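Local coordinates for protein beta-hexosaminidase (Neisseria gonorrhoeae, PDB 6JTJ) that probably cleaves terminal beta-1,4-linked N-acetylglucosamine from peptide-linked peptidoglycan fragments during cell wall recycling, at residues M369-Q372 / A373-F377. Sequence-based numbering, arbitrary orientation.
Sequences MGFQ and AAQAF
Four successive i to i+4 hydrogen bonds join residues 369-372 to 373-376 as regular alpha-helix: Ala373 N to Met369 O, Ala374 N to Gly370 O, Gln375 N to Phe371 O and Ala376 N to Gln372 O. The straightest, Gln375 N to Phe371 O, has an N-H...O angle of 165° and a length of 2.9 Å. One turn apart, the side chains of Phe371 and Gln375 meet: Phe371 CE2 lies 3.4 Å from Gln375 CD and 3.5 Å from Gln375 CG, and the ring and amide planes stand 39° apart. The segments form the start of helix 369-382, at the C-terminal end of the modelled chain, which packs on helix 136-155 of this glycosyl hydrolase family 3 enzyme, far from the catalytic and sugar-binding residues. There Phe371 touches Thr152, while Ala374 rests on Gln145 and Val149. In Gln375 the first torsion (chi1 -74°) sets CG opposite the carbonyl carbon and next to the backbone N, and the straight remainder of the chain carries the amide along the Phe371 ring to Glu153, whose OE2 accepts a hydrogen bond from Gln375 NE2. At the other branch of this amide, Gln375 OE1 approaches Gln372 CA to 3.4 Å.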
loop_
_atom_site.group_PDB
_atom_site.type_symbol
_atom_site.label_atom_id
_atom_site.label_comp_id
_atom_site.label_asym_id
_atom_site.label_seq_id
_atom_site.Cartn_x
_atom_site.Cartn_y
_atom_site.Cartn_z
ATOM N N MET C 369 -27.229 26.343 5.942
ATOM C CA MET C 369 -27.694 25.186 6.680
ATOM C C MET C 369 -27.620 23.917 5.846
ATOM O O MET C 369 -27.367 22.848 6.380
ATOM C CB MET C 369 -29.150 25.385 7.109
ATOM C CG MET C 369 -29.739 24.247 7.956
ATOM S SD MET C 369 -28.832 23.968 9.515
ATOM C CE MET C 369 -29.346 22.290 9.907
ATOM N N GLY C 370 -27.935 24.038 4.558
ATOM C CA GLY C 370 -27.901 22.898 3.634
ATOM C C GLY C 370 -26.542 22.230 3.591
ATOM O O GLY C 370 -26.429 20.999 3.692
ATOM N N PHE C 371 -25.506 23.053 3.468
ATOM C CA PHE C 371 -24.167 22.529 3.448
ATOM C C PHE C 371 -23.728 21.983 4.808
ATOM O O PHE C 371 -23.121 20.910 4.873
ATOM C CB PHE C 371 -23.169 23.578 3.016
ATOM C CG PHE C 371 -21.807 23.023 2.899
ATOM C CD1 PHE C 371 -21.467 22.192 1.809
ATOM C CD2 PHE C 371 -20.893 23.233 3.905
ATOM C CE1 PHE C 371 -20.212 21.648 1.709
ATOM C CE2 PHE C 371 -19.656 22.686 3.807
ATOM C CZ PHE C 371 -19.306 21.902 2.716
ATOM N N GLN C 372 -24.069 22.691 5.886
ATOM C CA GLN C 372 -23.769 22.212 7.239
ATOM C C GLN C 372 -24.429 20.863 7.533
ATOM O O GLN C 372 -23.841 20.013 8.199
ATOM C CB GLN C 372 -24.143 23.241 8.302
ATOM C CG GLN C 372 -23.168 24.394 8.361
ATOM C CD GLN C 372 -23.589 25.494 9.348
ATOM O OE1 GLN C 372 -23.185 25.513 10.508
ATOM N NE2 GLN C 372 -24.421 26.400 8.879
ATOM N N ALA C 373 -25.626 20.651 7.003
ATOM C CA ALA C 373 -26.292 19.350 7.143
ATOM C C ALA C 373 -25.551 18.265 6.372
ATOM O O ALA C 373 -25.436 17.114 6.836
ATOM C CB ALA C 373 -27.724 19.447 6.663
ATOM N N ALA C 374 -25.093 18.605 5.162
ATOM C CA ALA C 374 -24.308 17.653 4.373
ATOM C C ALA C 374 -23.073 17.242 5.158
ATOM O O ALA C 374 -22.751 16.050 5.227
ATOM C CB ALA C 374 -23.933 18.264 3.019
ATOM N N GLN C 375 -22.395 18.226 5.738
ATOM C CA GLN C 375 -21.233 17.970 6.556
ATOM C C GLN C 375 -21.507 16.950 7.642
ATOM O O GLN C 375 -20.771 15.964 7.788
ATOM C CB GLN C 375 -20.719 19.246 7.202
ATOM C CG GLN C 375 -20.005 20.184 6.264
ATOM C CD GLN C 375 -19.582 21.445 6.981
ATOM O OE1 GLN C 375 -20.405 22.118 7.547
ATOM N NE2 GLN C 375 -18.316 21.782 6.929
ATOM N N ALA C 376 -22.581 17.162 8.391
ATOM C CA ALA C 376 -22.918 16.262 9.494
ATOM C C ALA C 376 -23.277 14.855 9.001
ATOM O O ALA C 376 -22.930 13.850 9.641
ATOM C CB ALA C 376 -24.047 16.846 10.338
ATOM N N PHE C 377 -23.982 14.771 7.880
ATOM C CA PHE C 377 -24.289 13.460 7.296
ATOM C C PHE C 377 -23.002 12.691 6.923
ATOM O O PHE C 377 -22.868 11.491 7.185
ATOM C CB PHE C 377 -25.158 13.626 6.054
ATOM C CG PHE C 377 -25.346 12.341 5.263
ATOM C CD1 PHE C 377 -26.226 11.366 5.688
ATOM C CD2 PHE C 377 -24.623 12.110 4.100
ATOM C CE1 PHE C 377 -26.400 10.194 4.957
ATOM C CE2 PHE C 377 -24.782 10.932 3.365
ATOM C CZ PHE C 377 -25.676 9.970 3.795
#